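Local coordinates for protein 2-oxoglutarate-dependent dioxygenase tropC (Talaromyces stipitatus, PDB 6XJJ) that catalyses an iron- and 2-oxoglutarate-dependent oxidation step in the biosynthesis of fungal tropolones, at residues A[48-53]-A[189-194]; A[183-188]-A[279-284]. All blocks are in the same frame, centred on the assembly; numbering follows the deposited sequence.

Contact 1. Residues A[48-53]-A[189-194]; sequences AWLSST and VSTIVR
The short helix 47-50 meets the long helix 171-204 here, through W49 and L50 on one side and T191 and R194 on the other. W49 has the largest share of the contact. Its CG stands anti to the backbone N (chi1 -156°), and the six-membered part of the indole reaches the long helix. T191 and R194, three residues apart and so nearly one turn apart, both touch this end of the ring. CG2 of T191 lies 3.6 Å from W49 CE3, and the two side chains run antiparallel alongside one another. The carbonyl O of T191 sits over one face of the ring. R194 CB approaches obliquely, 3.4 Å from W49 CH2. Further along the same side chain, R194 CD comes in at the ring edge, in its plane, 4.0 Å from W49 CH2. The guanidinium is nearly coplanar with the indole (7°) but lies off beyond its edge, so the two do not stack. The contact thus joins the N-terminal part of this dioxygenase to the long helix, whose I192 and V189 pack on strand 249-253. L50 adds a smaller touch. Its CD2 lies 3.8 Å from T191 CG2, and the leucine and threonine side chains lie roughly perpendicular. T191 OG1 is hydrogen-bonded to D187 O, one turn back in its own helix. V62 of helix 56-72 also touches W49.

Contact 2. Residues A[183-188]-A[279-284]; sequences ALMLDL and DAFVIN
M185 is the first residue of 183-188 to reach the strand, where it meets F281. The methionine side chain is folded rather than extended: chi2 -44° turns the chain back at CG and brings SD to the phenyl ring. M185 SD lies 4.4 Å from F281 CE1 and 5.0 Å from the ring centroid. The sulfur sits 35° off the ring normal, so this Met-aromatic contact is oblique. I251 of strand 249-253 touches both M185 and F281. L188 follows, three residues on and nearly a turn further along the helix. L188 CA and F281 CA are the nearest such pair across the segments, 10.1 Å apart, so long side chains bridge the distance. With chi1 174°, the L188 side chain carries on from a CB that points toward the strand, and so its CD2 methyl reaches the ring. L188 CD2 lies 3.9 Å from F281 CD2 and 4.2 Å from F281 CE2. It too comes at the ring obliquely. The phenyl is therefore met by sulfur near CE1 and by a methyl near CD2, with no hydrogen bond between the segments. Elsewhere F281 is packed by Y181 of the same long helix and by H81, whose ring meets it edge-to-face. All three touching residues are buried. A long helix laid against the large sheet of the jelly-roll (double-stranded beta-helix) core is characteristic of the iron/ascorbate-dependent oxidoreductase family, to which this enzyme belongs.

Overall arrangement
Contacts 1 and 2 use successive parts of helix 171-204, and their centres are 12 Å apart. M185 and L188 of 183-188 reach strand 281-285, while T191 and R194 of 189-194 receive the short helix 47-50. The two contacts touch each other where I192 CD1 of contact 1 lies 3.6 Å from I283 CD1 of contact 2. Contact 1 lies away from the active site. Contact 2 is closer: the F281 side chain is about 13 Å from the bound iron and about 12 Å from the side chain of R311, the predicted 2-oxoglutarate-binding residue. Along its strand, N284 ND2 is hydrogen-bonded to OD2 of D245, which binds the iron with H243 and H302.

Contact 1. Residues A[48-53]-A[189-194]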
loop_
_atom_site.group_PDB
_atom_site.type_symbol
_atom_site.label_atom_id
_atom_site.label_comp_id
_atom_site.label_asym_id
_atom_site.label_seq_id
_atom_site.Cartn_x
_atom_site.Cartn_y
_atom_site.Cartn_z
ATOM N N ALA A 48 -15.459 8.027 -13.506
ATOM C CA ALA A 48 -15.640 9.266 -14.251
ATOM C C ALA A 48 -14.307 9.961 -14.498
ATOM O O ALA A 48 -14.071 10.493 -15.589
ATOM C CB ALA A 48 -16.605 10.185 -13.509
ATOM N N TRP A 49 -13.415 9.955 -13.508
ATOM C CA TRP A 49 -12.169 10.696 -13.655
ATOM C C TRP A 49 -11.272 10.045 -14.706
ATOM O O TRP A 49 -10.556 10.743 -15.433
ATOM C CB TRP A 49 -11.461 10.782 -12.300
ATOM C CG TRP A 49 -10.505 11.942 -12.164
ATOM C CD1 TRP A 49 -10.811 13.206 -11.705
ATOM C CD2 TRP A 49 -9.107 11.961 -12.471
ATOM N NE1 TRP A 49 -9.685 14.005 -11.713
ATOM C CE2 TRP A 49 -8.630 13.265 -12.180
ATOM C CE3 TRP A 49 -8.213 11.011 -12.962
ATOM C CZ2 TRP A 49 -7.301 13.633 -12.368
ATOM C CZ3 TRP A 49 -6.884 11.381 -13.152
ATOM C CH2 TRP A 49 -6.445 12.679 -12.857
ATOM N N LEU A 50 -11.318 8.713 -14.811
ATOM C CA LEU A 50 -10.577 7.988 -15.838
ATOM C C LEU A 50 -11.256 7.993 -17.203
ATOM O O LEU A 50 -10.589 7.729 -18.207
ATOM C CB LEU A 50 -10.372 6.534 -15.410
ATOM C CG LEU A 50 -9.381 6.229 -14.296
ATOM C CD1 LEU A 50 -9.476 4.752 -13.898
ATOM C CD2 LEU A 50 -7.964 6.584 -14.745
ATOM N N SER A 51 -12.560 8.243 -17.268
ATOM C CA SER A 51 -13.259 8.297 -18.543
ATOM C C SER A 51 -12.926 9.586 -19.285
ATOM O O SER A 51 -12.792 10.652 -18.677
ATOM C CB SER A 51 -14.770 8.189 -18.323
ATOM O OG SER A 51 -15.482 8.321 -19.543
ATOM N N SER A 52 -12.782 9.482 -20.606
ATOM C CA SER A 52 -12.488 10.637 -21.444
ATOM C C SER A 52 -13.745 11.273 -22.024
ATOM O O SER A 52 -13.642 12.225 -22.804
ATOM C CB SER A 52 -11.524 10.248 -22.569
ATOM O OG SER A 52 -12.094 9.289 -23.434
ATOM N N THR A 53 -14.929 10.775 -21.653
ATOM C CA THR A 53 -16.197 11.329 -22.111
ATOM C C THR A 53 -17.121 11.755 -20.980
ATOM O O THR A 53 -18.160 12.363 -21.255
ATOM C CB THR A 53 -16.942 10.309 -22.990
ATOM O OG1 THR A 53 -17.247 9.136 -22.229
ATOM C CG2 THR A 53 -16.087 9.907 -24.170
ATOM N N VAL A 189 -1.667 4.776 -8.832
ATOM C CA VAL A 189 -1.304 5.731 -7.794
ATOM C C VAL A 189 -1.054 7.094 -8.415
ATOM O O VAL A 189 -1.236 8.127 -7.761
ATOM C CB VAL A 189 -0.082 5.244 -6.987
ATOM C CG1 VAL A 189 1.204 5.429 -7.761
ATOM C CG2 VAL A 189 -0.021 5.948 -5.655
ATOM N N SER A 190 -0.635 7.127 -9.685
ATOM C CA SER A 190 -0.486 8.400 -10.381
ATOM C C SER A 190 -1.841 9.059 -10.599
ATOM O O SER A 190 -1.973 10.285 -10.485
ATOM C CB SER A 190 0.221 8.187 -11.714
ATOM O OG SER A 190 1.524 7.666 -11.521
ATOM N N THR A 191 -2.859 8.256 -10.917
ATOM C CA THR A 191 -4.223 8.766 -10.991
ATOM C C THR A 191 -4.669 9.319 -9.640
ATOM O O THR A 191 -5.193 10.436 -9.548
ATOM C CB THR A 191 -5.167 7.650 -11.451
ATOM O OG1 THR A 191 -4.742 7.154 -12.724
ATOM C CG2 THR A 191 -6.603 8.154 -11.553
ATOM N N ILE A 192 -4.460 8.540 -8.575
ATOM C CA ILE A 192 -4.852 8.966 -7.234
ATOM C C ILE A 192 -4.188 10.286 -6.876
ATOM O O ILE A 192 -4.828 11.188 -6.323
ATOM C CB ILE A 192 -4.515 7.858 -6.216
ATOM C CG1 ILE A 192 -5.389 6.628 -6.482
ATOM C CG2 ILE A 192 -4.735 8.341 -4.782
ATOM C CD1 ILE A 192 -4.952 5.370 -5.766
ATOM N N VAL A 193 -2.898 10.425 -7.181
ATOM C CA VAL A 193 -2.184 11.655 -6.849
ATOM C C VAL A 193 -2.823 12.860 -7.524
ATOM O O VAL A 193 -2.993 13.914 -6.900
ATOM C CB VAL A 193 -0.698 11.520 -7.215
ATOM C CG1 VAL A 193 -0.014 12.871 -7.165
ATOM C CG2 VAL A 193 -0.020 10.559 -6.242
ATOM N N ARG A 194 -3.175 12.737 -8.806
ATOM C CA ARG A 194 -3.714 13.890 -9.518
ATOM C C ARG A 194 -5.096 14.264 -9.008
ATOM O O ARG A 194 -5.471 15.442 -9.048
ATOM C CB ARG A 194 -3.770 13.607 -11.017
ATOM C CG ARG A 194 -2.426 13.275 -11.622
ATOM C CD ARG A 194 -2.491 13.121 -13.129
ATOM N NE ARG A 194 -1.265 12.509 -13.630
ATOM C CZ ARG A 194 -1.117 11.210 -13.888
ATOM N NH1 ARG A 194 -2.141 10.370 -13.773
ATOM N NH2 ARG A 194 0.053 10.755 -14.314
#

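Contact 2. Residues A[183-188]-A[279-284]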
loop_
_atom_site.group_PDB
_atom_site.type_symbol
_atom_site.label_atom_id
_atom_site.label_comp_id
_atom_site.label_asym_id
_atom_site.label_seq_id
_atom_site.Cartn_x
_atom_site.Cartn_y
_atom_site.Cartn_z
ATOM N N ALA A 183 3.413 -2.245 -12.287
ATOM C CA ALA A 183 3.129 -1.220 -13.285
ATOM C C ALA A 183 1.689 -0.738 -13.180
ATOM O O ALA A 183 1.421 0.470 -13.204
ATOM C CB ALA A 183 3.415 -1.762 -14.679
ATOM N N LEU A 184 0.742 -1.671 -13.070
ATOM C CA LEU A 184 -0.650 -1.284 -12.865
ATOM C C LEU A 184 -0.801 -0.451 -11.603
ATOM O O LEU A 184 -1.551 0.530 -11.590
ATOM C CB LEU A 184 -1.540 -2.525 -12.792
ATOM C CG LEU A 184 -1.638 -3.393 -14.043
ATOM C CD1 LEU A 184 -2.413 -4.665 -13.745
ATOM C CD2 LEU A 184 -2.303 -2.633 -15.160
ATOM N N MET A 185 -0.087 -0.813 -10.532
ATOM C CA MET A 185 -0.162 -0.006 -9.318
ATOM C C MET A 185 0.416 1.387 -9.536
ATOM O O MET A 185 -0.215 2.387 -9.173
ATOM C CB MET A 185 0.566 -0.677 -8.158
ATOM C CG MET A 185 0.003 -1.997 -7.635
ATOM S SD MET A 185 -1.786 -1.980 -7.442
ATOM C CE MET A 185 -1.999 -0.514 -6.490
ATOM N N LEU A 186 1.620 1.483 -10.110
ATOM C CA LEU A 186 2.179 2.799 -10.411
ATOM C C LEU A 186 1.196 3.653 -11.203
ATOM O O LEU A 186 1.063 4.857 -10.950
ATOM C CB LEU A 186 3.497 2.667 -11.175
ATOM C CG LEU A 186 4.060 4.000 -11.689
ATOM C CD1 LEU A 186 4.249 4.988 -10.564
ATOM C CD2 LEU A 186 5.377 3.789 -12.411
ATOM N N ASP A 187 0.497 3.053 -12.165
ATOM C CA ASP A 187 -0.447 3.833 -12.954
ATOM C C ASP A 187 -1.611 4.311 -12.099
ATOM O O ASP A 187 -2.036 5.469 -12.203
ATOM C CB ASP A 187 -0.975 3.013 -14.122
ATOM C CG ASP A 187 -1.928 3.805 -14.977
ATOM O OD1 ASP A 187 -1.471 4.748 -15.656
ATOM O OD2 ASP A 187 -3.140 3.516 -14.930
ATOM N N LEU A 188 -2.154 3.425 -11.268
ATOM C CA LEU A 188 -3.272 3.800 -10.413
ATOM C C LEU A 188 -2.872 4.870 -9.404
ATOM O O LEU A 188 -3.649 5.797 -9.141
ATOM C CB LEU A 188 -3.817 2.561 -9.703
ATOM C CG LEU A 188 -4.905 2.780 -8.649
ATOM C CD1 LEU A 188 -6.113 3.472 -9.237
ATOM C CD2 LEU A 188 -5.313 1.443 -8.056
ATOM N N ASP A 279 -13.744 -5.966 -6.124
ATOM C CA ASP A 279 -13.115 -5.163 -7.173
ATOM C C ASP A 279 -12.667 -3.806 -6.643
ATOM O O ASP A 279 -12.787 -2.784 -7.321
ATOM C CB ASP A 279 -14.048 -4.989 -8.369
ATOM C CG ASP A 279 -14.259 -6.280 -9.121
ATOM O OD1 ASP A 279 -13.452 -7.211 -8.918
ATOM O OD2 ASP A 279 -15.223 -6.371 -9.910
ATOM N N ALA A 280 -12.129 -3.794 -5.431
ATOM C CA ALA A 280 -11.724 -2.554 -4.801
ATOM C C ALA A 280 -10.275 -2.652 -4.361
ATOM O O ALA A 280 -9.716 -3.739 -4.210
ATOM C CB ALA A 280 -12.619 -2.213 -3.605
ATOM N N PHE A 281 -9.664 -1.486 -4.206
ATOM C CA PHE A 281 -8.418 -1.343 -3.478
ATOM C C PHE A 281 -8.652 -0.419 -2.289
ATOM O O PHE A 281 -9.468 0.507 -2.359
ATOM C CB PHE A 281 -7.321 -0.775 -4.378
ATOM C CG PHE A 281 -7.010 -1.633 -5.567
ATOM C CD1 PHE A 281 -6.102 -2.672 -5.468
ATOM C CD2 PHE A 281 -7.634 -1.402 -6.785
ATOM C CE1 PHE A 281 -5.811 -3.463 -6.562
ATOM C CE2 PHE A 281 -7.351 -2.192 -7.886
ATOM C CZ PHE A 281 -6.438 -3.224 -7.776
ATOM N N VAL A 282 -7.933 -0.674 -1.194
ATOM C CA VAL A 282 -7.973 0.205 -0.027
ATOM C C VAL A 282 -6.890 1.253 -0.180
ATOM O O VAL A 282 -5.718 0.926 -0.402
ATOM C CB VAL A 282 -7.782 -0.573 1.284
ATOM C CG1 VAL A 282 -7.733 0.387 2.468
ATOM C CG2 VAL A 282 -8.881 -1.565 1.494
ATOM N N ILE A 283 -7.285 2.512 -0.056
ATOM C CA ILE A 283 -6.401 3.649 -0.244
ATOM C C ILE A 283 -6.329 4.390 1.075
ATOM O O ILE A 283 -7.367 4.675 1.682
ATOM C CB ILE A 283 -6.919 4.584 -1.348
ATOM C CG1 ILE A 283 -7.215 3.820 -2.644
ATOM C CG2 ILE A 283 -5.940 5.726 -1.579
ATOM C CD1 ILE A 283 -6.044 3.120 -3.243
ATOM N N ASN A 284 -5.117 4.693 1.526
ATOM C CA ASN A 284 -4.957 5.566 2.679
ATOM C C ASN A 284 -3.780 6.506 2.483
ATOM O O ASN A 284 -2.856 6.243 1.709
ATOM C CB ASN A 284 -4.726 4.790 3.965
ATOM C CG ASN A 284 -3.508 3.932 3.898
ATOM O OD1 ASN A 284 -3.244 3.319 2.873
ATOM N ND2 ASN A 284 -2.666 4.024 4.912
#